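Local coordinates for protein probable glutaredoxin ssr2061 (Synechocystis sp., PDB 4MJE) that probably reduces low-molecular-weight and protein disulfides, drawing electrons from NADPH through glutathione reductase and glutathione, at residues A[17-22]-A[70-75]; A[22-27]-A[45-50]; A[60-65]-A[75-80]. The protein carries 1 engineered substitution. One frame throughout, in Å; residues are numbered along the deposited sequence.

Interaction 1: residues A[17-22]-A[70-75]; sequences KIEIYT and QIFIDD
The Tyr21 ring receives Gln70 O at its edge, with CD2 3.5 Å from that oxygen, while its CE2 comes within 3.6 Å of Phe72 CE1. The two ring planes meet obliquely at 65°; beyond them, Tyr46 packs edge-to-face on Tyr21, and Phe72 stacks on His77 and takes a cation-pi contact from Arg61. Glu19 OE2 approaches Phe72 CB on this same face, where Arg61 balances its charge and Tyr46 binds its other oxygen. The face of Ile18, Ile20, Ile71 and Ile73 is aliphatic: Ile20 CG1 lies 3.7 Å from Ile71 CG1, the two chains side by side, suiting branched residues, with Ile20 packing on helix 27-39 and Ile18 and Ile73 on Leu97. Glu19 and Phe72 form a hydrogen-bonded pair, each N 2.9 Å from the other's O. Beyond the last bridge, Lys17 N gives Asp74 OD1 a nearly straight bond (177°), from above the carboxylate plane. The extended Lys17 chain carries NZ to the syn lone pair of Asp75 OD1, 2.7 Å away, and a water links Lys17 O, Glu19 OE2 and Asp75 N. Such central antiparallel strands, one face aliphatic and the other aromatic and polar, belong to the thioredoxin fold of glutaredoxins.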
ATOM      1  N   LYS A  17      -0.667   7.913   1.307  1.00  9.14           N
ATOM      2  CA  LYS A  17      -1.852   7.072   1.221  1.00  7.35           C
ATOM      3  C   LYS A  17      -1.403   5.702   0.689  1.00  4.85           C
ATOM      4  O   LYS A  17      -1.025   5.577  -0.483  1.00  6.11           O
ATOM      5  CB  LYS A  17      -2.857   7.760   0.291  1.00  6.84           C
ATOM      6  CG  LYS A  17      -4.168   7.037   0.123  1.00  8.92           C
ATOM      7  CD  LYS A  17      -4.954   7.661  -1.008  1.00  8.80           C
ATOM      8  CE  LYS A  17      -6.245   6.937  -1.267  1.00  7.69           C
ATOM      9  NZ  LYS A  17      -6.942   7.503  -2.451  1.00  7.86           N
ATOM     10  N   ILE A  18      -1.416   4.694   1.553  1.00  4.57           N
ATOM     11  CA  ILE A  18      -0.946   3.362   1.210  1.00  4.28           C
ATOM     12  C   ILE A  18      -2.104   2.387   1.325  1.00  3.71           C
ATOM     13  O   ILE A  18      -2.741   2.294   2.371  1.00  4.51           O
ATOM     14  CB  ILE A  18       0.212   2.925   2.120  1.00  5.03           C
ATOM     15  CG1 ILE A  18       1.366   3.936   2.017  1.00  6.16           C
ATOM     16  CG2 ILE A  18       0.691   1.534   1.744  1.00  5.78           C
ATOM     17  CD1 ILE A  18       2.448   3.780   3.061  1.00  8.63           C
ATOM     18  N   GLU A  19      -2.398   1.682   0.230  1.00  3.38           N
ATOM     19  CA  GLU A  19      -3.543   0.782   0.144  1.00  3.16           C
ATOM     20  C   GLU A  19      -3.102  -0.580  -0.348  1.00  3.24           C
ATOM     21  O   GLU A  19      -2.307  -0.680  -1.292  1.00  4.19           O
ATOM     22  CB  GLU A  19      -4.590   1.302  -0.838  1.00  4.13           C
ATOM     23  CG  GLU A  19      -5.109   2.689  -0.537  1.00  4.76           C
ATOM     24  CD  GLU A  19      -5.819   3.283  -1.731  1.00  4.82           C
ATOM     25  OE1 GLU A  19      -7.065   3.204  -1.799  1.00  5.55           O
ATOM     26  OE2 GLU A  19      -5.135   3.824  -2.620  1.00  7.65           O
ATOM     27  N   ILE A  20      -3.634  -1.618   0.280  1.00  2.88           N
ATOM     28  CA  ILE A  20      -3.405  -2.970  -0.213  1.00  2.57           C
ATOM     29  C   ILE A  20      -4.694  -3.775  -0.168  1.00  3.31           C
ATOM     30  O   ILE A  20      -5.363  -3.822   0.867  1.00  3.42           O
ATOM     31  CB  ILE A  20      -2.279  -3.695   0.581  1.00  2.73           C
ATOM     32  CG1 ILE A  20      -2.024  -5.079  -0.023  1.00  2.77           C
ATOM     33  CG2 ILE A  20      -2.574  -3.776   2.087  1.00  3.74           C
ATOM     34  CD1 ILE A  20      -0.814  -5.778   0.509  1.00  4.66           C
ATOM     35  N   TYR A  21      -5.057  -4.346  -1.321  1.00  3.54           N
ATOM     36  CA  TYR A  21      -6.193  -5.245  -1.443  1.00  3.33           C
ATOM     37  C   TYR A  21      -5.723  -6.688  -1.237  1.00  3.47           C
ATOM     38  O   TYR A  21      -4.719  -7.118  -1.819  1.00  3.78           O
ATOM     39  CB  TYR A  21      -6.859  -5.163  -2.820  1.00  4.38           C
ATOM     40  CG  TYR A  21      -7.419  -3.834  -3.268  1.00  3.57           C
ATOM     41  CD1 TYR A  21      -8.790  -3.632  -3.375  1.00  4.62           C
ATOM     42  CD2 TYR A  21      -6.579  -2.806  -3.692  1.00  4.47           C
ATOM     43  CE1 TYR A  21      -9.300  -2.429  -3.852  1.00  4.25           C
ATOM     44  CE2 TYR A  21      -7.087  -1.612  -4.164  1.00  4.77           C
ATOM     45  CZ  TYR A  21      -8.428  -1.440  -4.241  1.00  4.41           C
ATOM     46  OH  TYR A  21      -8.917  -0.258  -4.745  1.00  5.75           O
ATOM     47  N   THR A  22      -6.450  -7.434  -0.410  1.00  3.77           N
ATOM     48  CA  THR A  22      -6.003  -8.763  -0.020  1.00  3.15           C
ATOM     49  C   THR A  22      -7.157  -9.754   0.110  1.00  3.64           C
ATOM     50  O   THR A  22      -8.320  -9.375   0.247  1.00  4.07           O
ATOM     51  CB  THR A  22      -5.356  -8.741   1.375  1.00  3.55           C
ATOM     52  OG1 THR A  22      -6.356  -8.376   2.318  1.00  4.33           O
ATOM     53  CG2 THR A  22      -4.204  -7.780   1.477  1.00  4.43           C
ATOM     54  N   GLN A  70      -3.025  -6.350  -4.538  1.00  3.89           N
ATOM     55  CA  GLN A  70      -2.733  -5.163  -5.362  1.00  4.36           C
ATOM     56  C   GLN A  70      -2.459  -3.995  -4.419  1.00  4.09           C
ATOM     57  O   GLN A  70      -3.216  -3.762  -3.472  1.00  4.67           O
ATOM     58  CB  GLN A  70      -3.880  -4.818  -6.328  1.00  5.11           C
ATOM     59  CG  GLN A  70      -4.214  -5.927  -7.326  1.00  6.87           C
ATOM     60  CD  GLN A  70      -3.098  -6.191  -8.296  1.00  5.82           C
ATOM     61  OE1 GLN A  70      -2.221  -5.345  -8.495  1.00  7.55           O
ATOM     62  NE2 GLN A  70      -3.105  -7.372  -8.903  1.00  7.77           N
ATOM     63  N   ILE A  71      -1.372  -3.291  -4.684  1.00  4.65           N
ATOM     64  CA  ILE A  71      -0.873  -2.238  -3.822  1.00  5.63           C
ATOM     65  C   ILE A  71      -0.829  -0.922  -4.564  1.00  4.12           C
ATOM     66  O   ILE A  71      -0.409  -0.872  -5.701  1.00  4.50           O
ATOM     67  CB  ILE A  71       0.546  -2.602  -3.326  1.00  8.18           C
ATOM     68  CG1 ILE A  71       0.491  -3.887  -2.496  1.00  9.19           C
ATOM     69  CG2 ILE A  71       1.170  -1.476  -2.513  1.00  6.90           C
ATOM     70  CD1 ILE A  71       1.753  -4.693  -2.550  1.00 11.62           C
ATOM     71  N   PHE A  72      -1.281   0.129  -3.870  1.00  3.84           N
ATOM     72  CA  PHE A  72      -1.268   1.511  -4.353  1.00  4.22           C
ATOM     73  C   PHE A  72      -0.571   2.393  -3.323  1.00  3.96           C
ATOM     74  O   PHE A  72      -0.805   2.258  -2.133  1.00  4.87           O
ATOM     75  CB  PHE A  72      -2.704   2.024  -4.602  1.00  3.74           C
ATOM     76  CG  PHE A  72      -3.417   1.302  -5.721  1.00  5.72           C
ATOM     77  CD1 PHE A  72      -3.917   0.023  -5.520  1.00  4.79           C
ATOM     78  CD2 PHE A  72      -3.559   1.879  -6.978  1.00  4.66           C
ATOM     79  CE1 PHE A  72      -4.558  -0.658  -6.556  1.00  5.76           C
ATOM     80  CE2 PHE A  72      -4.219   1.185  -7.995  1.00  6.81           C
ATOM     81  CZ  PHE A  72      -4.687  -0.078  -7.771  1.00  6.30           C
ATOM     82  N   ILE A  73       0.238   3.320  -3.810  1.00  5.28           N
ATOM     83  CA  ILE A  73       0.866   4.326  -2.960  1.00  6.16           C
ATOM     84  C   ILE A  73       0.635   5.681  -3.608  1.00  6.51           C
ATOM     85  O   ILE A  73       0.983   5.872  -4.771  1.00  7.65           O
ATOM     86  CB  ILE A  73       2.381   4.075  -2.784  1.00  7.32           C
ATOM     87  CG1 ILE A  73       2.632   2.735  -2.094  1.00  7.86           C
ATOM     88  CG2 ILE A  73       3.033   5.198  -1.960  1.00  7.61           C
ATOM     89  CD1 ILE A  73       4.093   2.337  -2.087  1.00  8.49           C
ATOM     90  N   ASP A  74       0.048   6.607  -2.858  1.00  7.34           N
ATOM     91  CA  ASP A  74      -0.350   7.920  -3.363  1.00  7.23           C
ATOM     92  C   ASP A  74      -1.066   7.826  -4.695  1.00  6.94           C
ATOM     93  O   ASP A  74      -0.817   8.574  -5.629  1.00  8.30           O
ATOM     94  CB  ASP A  74       0.846   8.854  -3.432  1.00 12.37           C
ATOM     95  CG  ASP A  74       1.275   9.316  -2.065  1.00 22.45           C
ATOM     96  OD1 ASP A  74       0.432   9.230  -1.130  1.00 15.11           O
ATOM     97  OD2 ASP A  74       2.439   9.747  -1.920  1.00 22.21           O
ATOM     98  N   ASP A  75      -1.961   6.850  -4.737  1.00  7.12           N
ATOM     99  CA  ASP A  75      -2.892   6.624  -5.833  1.00  7.62           C
ATOM    100  C   ASP A  75      -2.257   5.985  -7.053  1.00  7.52           C
ATOM    101  O   ASP A  75      -2.953   5.698  -8.017  1.00  8.51           O
ATOM    102  CB  ASP A  75      -3.668   7.906  -6.206  1.00  7.58           C
ATOM    103  CG  ASP A  75      -4.668   8.301  -5.149  1.00 11.66           C
ATOM    104  OD1 ASP A  75      -5.254   7.406  -4.512  1.00 10.31           O
ATOM    105  OD2 ASP A  75      -4.870   9.507  -4.953  1.00 15.60           O
TER
HETATM  106  O   HOH W   1      -2.661   4.965  -2.767  1.00  7.20           O
HETATM  107  O   HOH W   2      -5.976  10.804  -2.823  1.00 23.44           O

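Interaction 2: residues A[22-27]-A[45-50]; sequences TWSTCP and EYCIDG
Two backbone bonds set the parallel register around Thr22: its N reaches Tyr46 O, the donor above the carbonyl plane, and its O takes Ile48 N at 2.9 Å, nearly along the C=O axis. Among side chains, Thr22 OG1, set between backbone N and carbonyl carbon, donates to the anti lone pair of Glu45 OE2 2.7 Å away. Asp49 grips Ser24 with both carboxylate oxygens, each through its syn lone pair: OD1 accepts Ser24 N at 2.8 Å and OD2 accepts Ser24 OG at 2.7 Å, a fork that fixes the carboxylate's rotation. The short aspartate chain suits this, holding the carboxylate close to a backbone whose CA lies on the indole. At the ring, Asp49 CA sits over one face, 3.7 Å from the five-membered centroid of Trp23, a CH-pi contact; Ile48 CG1 meets the edge in plane, and Trp23 NE1 makes a weak bond to Ile48 O. The type I turn from Trp23 leads to Cys26, first cysteine of the presumed redox-active CxxC, whose disulfide with Cys29 is not formed here. The contact joins the end of strand 18-22, before helix 27-39, to the exit of strand 44-47, with Arg55 of helix 52-61 touching Trp23 and Ile48.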
ATOM      1  N   THR A  22      -6.450  -7.434  -0.410  1.00  3.77           N
ATOM      2  CA  THR A  22      -6.003  -8.763  -0.020  1.00  3.15           C
ATOM      3  C   THR A  22      -7.157  -9.754   0.110  1.00  3.64           C
ATOM      4  O   THR A  22      -8.320  -9.375   0.247  1.00  4.07           O
ATOM      5  CB  THR A  22      -5.356  -8.741   1.375  1.00  3.55           C
ATOM      6  OG1 THR A  22      -6.356  -8.376   2.318  1.00  4.33           O
ATOM      7  CG2 THR A  22      -4.204  -7.780   1.477  1.00  4.43           C
ATOM      8  N   TRP A  23      -6.791 -11.040   0.093  1.00  3.71           N
ATOM      9  CA  TRP A  23      -7.514 -12.045   0.850  1.00  4.90           C
ATOM     10  C   TRP A  23      -6.645 -12.355   2.072  1.00  3.64           C
ATOM     11  O   TRP A  23      -5.430 -12.478   1.960  1.00  4.62           O
ATOM     12  CB  TRP A  23      -7.786 -13.306   0.010  1.00  3.51           C
ATOM     13  CG  TRP A  23      -9.046 -13.236  -0.779  1.00  3.00           C
ATOM     14  CD1 TRP A  23      -9.746 -12.108  -1.102  1.00  3.87           C
ATOM     15  CD2 TRP A  23      -9.771 -14.342  -1.347  1.00  4.63           C
ATOM     16  NE1 TRP A  23     -10.863 -12.443  -1.832  1.00  4.39           N
ATOM     17  CE2 TRP A  23     -10.900 -13.808  -1.990  1.00  4.35           C
ATOM     18  CE3 TRP A  23      -9.567 -15.731  -1.376  1.00  3.99           C
ATOM     19  CZ2 TRP A  23     -11.832 -14.609  -2.649  1.00  4.32           C
ATOM     20  CZ3 TRP A  23     -10.485 -16.517  -2.043  1.00  4.61           C
ATOM     21  CH2 TRP A  23     -11.599 -15.957  -2.669  1.00  5.46           C
ATOM     22  N   SER A  24      -7.279 -12.448   3.235  1.00  3.81           N
ATOM     23  CA  SER A  24      -6.577 -12.570   4.509  1.00  4.65           C
ATOM     24  C   SER A  24      -5.647 -13.768   4.550  1.00  4.83           C
ATOM     25  O   SER A  24      -4.577 -13.736   5.170  1.00  5.05           O
ATOM     26  CB  SER A  24      -7.579 -12.665   5.663  1.00  6.82           C
ATOM     27  OG  SER A  24      -8.417 -13.779   5.521  1.00  6.07           O
ATOM     28  N   THR A  25      -6.054 -14.845   3.882  1.00  4.41           N
ATOM     29  CA  THR A  25      -5.358 -16.127   3.954  1.00  4.38           C
ATOM     30  C   THR A  25      -4.561 -16.455   2.688  1.00  4.86           C
ATOM     31  O   THR A  25      -4.053 -17.562   2.536  1.00  5.77           O
ATOM     32  CB  THR A  25      -6.365 -17.247   4.241  1.00  4.36           C
ATOM     33  OG1 THR A  25      -7.485 -17.090   3.363  1.00  4.81           O
ATOM     34  CG2 THR A  25      -6.849 -17.181   5.690  1.00  4.37           C
ATOM     35  N   CYS A  26      -4.444 -15.497   1.783  1.00  4.05           N
ATOM     36  CA  CYS A  26      -3.599 -15.684   0.607  1.00  3.65           C
ATOM     37  C   CYS A  26      -2.137 -15.522   1.000  1.00  4.19           C
ATOM     38  O   CYS A  26      -1.776 -14.533   1.642  1.00  4.07           O
ATOM     39  CB  CYS A  26      -3.991 -14.656  -0.447  1.00  3.73           C
ATOM     40  SG  CYS A  26      -2.741 -14.409  -1.765  1.00  4.94           S
ATOM     41  N   PRO A  27      -1.286 -16.498   0.667  1.00  4.32           N
ATOM     42  CA  PRO A  27       0.100 -16.439   1.145  1.00  4.39           C
ATOM     43  C   PRO A  27       0.880 -15.300   0.524  1.00  4.23           C
ATOM     44  O   PRO A  27       1.835 -14.833   1.145  1.00  5.31           O
ATOM     45  CB  PRO A  27       0.680 -17.789   0.700  1.00  5.27           C
ATOM     46  CG  PRO A  27      -0.167 -18.208  -0.466  1.00  6.03           C
ATOM     47  CD  PRO A  27      -1.539 -17.693  -0.150  1.00  4.89           C
ATOM     48  N   GLU A  45      -5.762  -1.698   4.638  1.00  3.96           N
ATOM     49  CA  GLU A  45      -5.917  -2.984   3.979  1.00  4.63           C
ATOM     50  C   GLU A  45      -7.385  -3.183   3.631  1.00  4.28           C
ATOM     51  O   GLU A  45      -8.260  -3.118   4.497  1.00  5.83           O
ATOM     52  CB  GLU A  45      -5.464  -4.117   4.904  1.00  4.26           C
ATOM     53  CG  GLU A  45      -5.775  -5.513   4.350  1.00  4.17           C
ATOM     54  CD  GLU A  45      -5.511  -6.651   5.312  1.00  6.39           C
ATOM     55  OE1 GLU A  45      -5.221  -6.426   6.519  1.00  9.97           O
ATOM     56  OE2 GLU A  45      -5.596  -7.813   4.859  1.00  4.66           O
ATOM     57  N   TYR A  46      -7.643  -3.424   2.349  1.00  4.28           N
ATOM     58  CA  TYR A  46      -8.981  -3.758   1.899  1.00  3.80           C
ATOM     59  C   TYR A  46      -9.026  -5.285   1.832  1.00  3.87           C
ATOM     60  O   TYR A  46      -8.607  -5.882   0.857  1.00  4.26           O
ATOM     61  CB  TYR A  46      -9.242  -3.136   0.533  1.00  4.49           C
ATOM     62  CG  TYR A  46      -9.017  -1.659   0.468  1.00  3.65           C
ATOM     63  CD1 TYR A  46      -9.433  -0.816   1.497  1.00  4.17           C
ATOM     64  CD2 TYR A  46      -8.409  -1.083  -0.622  1.00  4.56           C
ATOM     65  CE1 TYR A  46      -9.253   0.552   1.430  1.00  3.97           C
ATOM     66  CE2 TYR A  46      -8.216   0.269  -0.686  1.00  3.91           C
ATOM     67  CZ  TYR A  46      -8.647   1.091   0.338  1.00  4.81           C
ATOM     68  OH  TYR A  46      -8.493   2.453   0.301  1.00  5.15           O
ATOM     69  N   CYS A  47      -9.446  -5.908   2.923  1.00  4.12           N
ATOM     70  CA  CYS A  47      -9.589  -7.337   2.921  0.86  4.17           C
ATOM     71  C   CYS A  47     -10.918  -7.706   2.296  1.00  5.14           C
ATOM     72  O   CYS A  47     -11.988  -7.411   2.839  1.00  6.33           O
ATOM     73  CB  CYS A  47      -9.445  -7.889   4.328  0.86  4.54           C
ATOM     74  SG  CYS A  47      -9.607  -9.635   4.440  0.86  8.69           S
ATOM     75  N   ILE A  48     -10.833  -8.341   1.134  1.00  4.51           N
ATOM     76  CA  ILE A  48     -12.011  -8.543   0.311  1.00  5.06           C
ATOM     77  C   ILE A  48     -12.363 -10.014   0.168  1.00  4.68           C
ATOM     78  O   ILE A  48     -13.014 -10.390  -0.814  1.00  5.04           O
ATOM     79  CB  ILE A  48     -11.866  -7.826  -1.073  1.00  5.83           C
ATOM     80  CG1 ILE A  48     -10.679  -8.358  -1.880  1.00  5.89           C
ATOM     81  CG2 ILE A  48     -11.697  -6.318  -0.858  1.00  6.71           C
ATOM     82  CD1 ILE A  48     -10.654  -7.879  -3.352  1.00  6.91           C
ATOM     83  N   ASP A  49     -12.012 -10.829   1.173  1.00  4.78           N
ATOM     84  CA  ASP A  49     -12.422 -12.245   1.221  1.00  5.45           C
ATOM     85  C   ASP A  49     -13.878 -12.397   0.796  1.00  6.49           C
ATOM     86  O   ASP A  49     -14.769 -11.812   1.408  1.00  7.34           O
ATOM     87  CB  ASP A  49     -12.333 -12.831   2.642  1.00  5.39           C
ATOM     88  CG  ASP A  49     -10.937 -12.869   3.202  1.00  6.61           C
ATOM     89  OD1 ASP A  49     -10.032 -12.201   2.685  1.00  9.28           O
ATOM     90  OD2 ASP A  49     -10.749 -13.595   4.196  1.00  7.34           O
ATOM     91  N   GLY A  50     -14.115 -13.199  -0.233  1.00  7.77           N
ATOM     92  CA  GLY A  50     -15.464 -13.530  -0.643  1.00  7.58           C
ATOM     93  C   GLY A  50     -16.269 -12.382  -1.235  1.00  8.63           C
ATOM     94  O   GLY A  50     -17.473 -12.522  -1.444  1.00 13.38           O
TER

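Interaction 3: residues A[60-65]-A[75-80]; sequences ARANGK and DQHIGG
Both nitrogens of the His77 imidazole face oxygen acceptors. Its ND1 donates to Asn63 OD1 at 3.3 Å, while NE2 is bonded to Gln70 OE1 of strand 70-73, so the surroundings would tend to favour a doubly protonated, positively charged ring. The ND1 bond lies close to the ring plane but reaches Asn63 OD1 from above the amide's carbonyl plane, and the amide and ring are turned 56° apart. A water sits beside this bond, 2.7 Å from Asn63 OD1 and equally near His77 ND1. The His77 CB points toward segment 60-65, and with CG anti to the backbone N (chi1 -173°) the ring comes to lie against Ala62. Over one ring face lies Ala62: its CA is 3.9 Å from the centroid in a CH-pi contact, and its CB is 3.6 Å from NE2. A residue as small as alanine lets the backbone come this close to the ring. An alanine in place of His77 takes away the ring and its bonds to Asn63 and Gln70, and would probably loosen the turn's hold on the sheet edge.

Asn63 and Gly64 suit the two positive-phi middle positions of the type I' turn, which Lys65 N closes on Ala62 O. Arg61, bent at chi3 (89°), brings NH2 near Asp75, whose main partner is Lys17: the ion pair with Asp75 OD1 is long at 3.7 Å, but a water spans NH2 and Asp75 O. Stronger partners of the guanidinium are Glu19 and Tyr21. Ile78 and Gly79 both face Ile71 in a classic beta bulge, and Gly80 occupies the N-cap position of helix 81-89, its N bonded to Asp83 OD2. The Gly79-Gly80 pair before that helix is characteristic of glutaredoxins, in whose characterised members this region lies near bound glutathione, as is probable here.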
ATOM      1  N   ALA A  60     -10.785  -2.506 -11.608  1.00  8.65           N
ATOM      2  CA  ALA A  60     -11.012  -1.273 -12.344  1.00 10.11           C
ATOM      3  C   ALA A  60      -9.851  -0.285 -12.139  1.00  8.80           C
ATOM      4  O   ALA A  60      -9.569   0.541 -13.009  1.00  9.22           O
ATOM      5  CB  ALA A  60     -12.318  -0.660 -11.903  1.00 12.53           C
ATOM      6  N   ARG A  61      -9.197  -0.351 -10.981  1.00  7.04           N
ATOM      7  CA  ARG A  61      -8.024   0.480 -10.694  1.00  6.90           C
ATOM      8  C   ARG A  61      -6.693  -0.162 -11.026  1.00  7.08           C
ATOM      9  O   ARG A  61      -5.685   0.529 -11.167  1.00  9.93           O
ATOM     10  CB  ARG A  61      -7.935   0.788  -9.206  1.00  8.86           C
ATOM     11  CG  ARG A  61      -8.815   1.853  -8.688  1.00  9.70           C
ATOM     12  CD  ARG A  61      -8.584   1.972  -7.192  1.00 13.31           C
ATOM     13  NE  ARG A  61      -7.526   2.900  -6.803  1.00  8.15           N
ATOM     14  CZ  ARG A  61      -6.997   2.957  -5.582  1.00  6.67           C
ATOM     15  NH1 ARG A  61      -7.369   2.086  -4.650  1.00  5.88           N
ATOM     16  NH2 ARG A  61      -6.104   3.875  -5.276  1.00  7.16           N
ATOM     17  N   ALA A  62      -6.668  -1.484 -11.043  1.00  7.92           N
ATOM     18  CA  ALA A  62      -5.419  -2.218 -11.155  1.00  9.09           C
ATOM     19  C   ALA A  62      -5.234  -2.811 -12.558  1.00 12.18           C
ATOM     20  O   ALA A  62      -4.835  -3.966 -12.691  1.00 11.57           O
ATOM     21  CB  ALA A  62      -5.369  -3.304 -10.093  1.00 10.42           C
ATOM     22  N   ASN A  63      -5.544  -2.036 -13.597  1.00 10.51           N
ATOM     23  CA  ASN A  63      -5.329  -2.456 -14.992  1.00 13.74           C
ATOM     24  C   ASN A  63      -6.097  -3.705 -15.369  1.00 13.86           C
ATOM     25  O   ASN A  63      -5.687  -4.471 -16.253  1.00 15.39           O
ATOM     26  CB  ASN A  63      -3.846  -2.686 -15.271  1.00 17.20           C
ATOM     27  CG  ASN A  63      -3.041  -1.436 -15.124  1.00 20.26           C
ATOM     28  OD1 ASN A  63      -2.062  -1.399 -14.380  1.00 28.17           O
ATOM     29  ND2 ASN A  63      -3.463  -0.386 -15.814  1.00 19.88           N
ATOM     30  N   GLY A  64      -7.234  -3.906 -14.731  1.00 10.00           N
ATOM     31  CA  GLY A  64      -8.037  -5.081 -14.975  1.00 10.59           C
ATOM     32  C   GLY A  64      -7.580  -6.341 -14.247  1.00  8.68           C
ATOM     33  O   GLY A  64      -8.205  -7.387 -14.412  1.00 11.83           O
ATOM     34  N   LYS A  65      -6.500  -6.254 -13.469  1.00  9.70           N
ATOM     35  CA  LYS A  65      -5.962  -7.418 -12.761  1.00  9.39           C
ATOM     36  C   LYS A  65      -6.841  -7.779 -11.574  1.00  8.17           C
ATOM     37  O   LYS A  65      -7.266  -6.909 -10.810  1.00  8.18           O
ATOM     38  CB  LYS A  65      -4.519  -7.187 -12.283  1.00 10.78           C
ATOM     39  CG  LYS A  65      -3.475  -6.895 -13.413  1.00 12.63           C
ATOM     40  CD  LYS A  65      -3.600  -7.800 -14.673  1.00 31.55           C
ATOM     41  CE  LYS A  65      -2.632  -7.371 -15.771  1.00 35.71           C
ATOM     42  NZ  LYS A  65      -3.258  -6.552 -16.862  1.00 35.43           N
ATOM     43  N   ASP A  75      -1.961   6.850  -4.737  1.00  7.12           N
ATOM     44  CA  ASP A  75      -2.892   6.624  -5.833  1.00  7.62           C
ATOM     45  C   ASP A  75      -2.257   5.985  -7.053  1.00  7.52           C
ATOM     46  O   ASP A  75      -2.953   5.698  -8.017  1.00  8.51           O
ATOM     47  CB  ASP A  75      -3.668   7.906  -6.206  1.00  7.58           C
ATOM     48  CG  ASP A  75      -4.668   8.301  -5.149  1.00 11.66           C
ATOM     49  OD1 ASP A  75      -5.254   7.406  -4.512  1.00 10.31           O
ATOM     50  OD2 ASP A  75      -4.870   9.507  -4.953  1.00 15.60           O
ATOM     51  N   GLN A  76      -0.954   5.722  -7.001  1.00  7.20           N
ATOM     52  CA  GLN A  76      -0.289   5.016  -8.090  1.00  6.78           C
ATOM     53  C   GLN A  76      -0.299   3.512  -7.857  1.00  5.77           C
ATOM     54  O   GLN A  76       0.032   3.039  -6.774  1.00  5.66           O
ATOM     55  CB  GLN A  76       1.154   5.483  -8.214  1.00  9.19           C
ATOM     56  CG  GLN A  76       1.871   4.813  -9.362  1.00 10.31           C
ATOM     57  CD  GLN A  76       3.319   5.224  -9.471  1.00 14.78           C
ATOM     58  OE1 GLN A  76       3.986   5.491  -8.467  1.00 18.63           O
ATOM     59  NE2 GLN A  76       3.818   5.285 -10.700  1.00 25.07           N
ATOM     60  N   HIS A  77      -0.664   2.754  -8.882  1.00  5.57           N
ATOM     61  CA  HIS A  77      -0.620   1.306  -8.826  1.00  4.87           C
ATOM     62  C   HIS A  77       0.826   0.826  -8.837  1.00  7.45           C
ATOM     63  O   HIS A  77       1.555   1.034  -9.795  1.00  8.70           O
ATOM     64  CB  HIS A  77      -1.357   0.743 -10.033  1.00  5.91           C
ATOM     65  CG  HIS A  77      -1.532  -0.739  -9.994  1.00  6.41           C
ATOM     66  ND1 HIS A  77      -1.550  -1.520 -11.126  1.00  8.52           N
ATOM     67  CD2 HIS A  77      -1.699  -1.577  -8.952  1.00  6.26           C
ATOM     68  CE1 HIS A  77      -1.722  -2.782 -10.777  1.00  9.21           C
ATOM     69  NE2 HIS A  77      -1.817  -2.843  -9.465  1.00  7.47           N
ATOM     70  N   ILE A  78       1.238   0.189  -7.756  1.00  5.25           N
ATOM     71  CA  ILE A  78       2.591  -0.358  -7.619  1.00  7.14           C
ATOM     72  C   ILE A  78       2.671  -1.792  -8.134  1.00  8.82           C
ATOM     73  O   ILE A  78       3.675  -2.200  -8.720  1.00  9.60           O
ATOM     74  CB  ILE A  78       3.038  -0.305  -6.139  1.00 10.73           C
ATOM     75  CG1 ILE A  78       2.897   1.117  -5.591  1.00 11.26           C
ATOM     76  CG2 ILE A  78       4.462  -0.828  -5.975  1.00 11.95           C
ATOM     77  CD1 ILE A  78       3.679   2.161  -6.371  1.00 15.04           C
ATOM     78  N   GLY A  79       1.597  -2.549  -7.951  1.00  7.03           N
ATOM     79  CA  GLY A  79       1.575  -3.927  -8.392  1.00  8.11           C
ATOM     80  C   GLY A  79       1.282  -4.861  -7.254  1.00  7.38           C
ATOM     81  O   GLY A  79       0.529  -4.537  -6.332  1.00  8.59           O
ATOM     82  N   GLY A  80       1.898  -6.029  -7.311  1.00  7.58           N
ATOM     83  CA  GLY A  80       1.639  -7.105  -6.376  1.00  7.12           C
ATOM     84  C   GLY A  80       2.750  -7.334  -5.388  1.00  5.14           C
ATOM     85  O   GLY A  80       3.577  -6.465  -5.145  1.00  6.69           O
TER
HETATM   86  O   HOH W   3      -5.812   5.336  -7.774  1.00 10.06           O
HETATM   87  O   HOH W   4       0.280  -1.065 -13.015  1.00 20.19           O

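From the N terminus, strand 18-22 runs into the loop before helix 27-39 and hands Thr22 from interaction 1 to interaction 2. Interaction 2 closes first, segment 45-50 returning parallel to the first strand and completing a beta-alpha-beta unit. Helix 52-61 then leads into segment 60-65, which opens interaction 3. Segment 70-75 comes back antiparallel to close interaction 1, whose loop encloses interaction 2 entirely. Interaction 3 closes later, at segment 75-80, so it crosses interaction 1, with Asp75 common to both, and follows interaction 2 in series. Interactions 1 and 2 join three adjacent strands of the sheet, and interaction 3 ties the end of helix 52-61 and its turn to the fourth, edge strand.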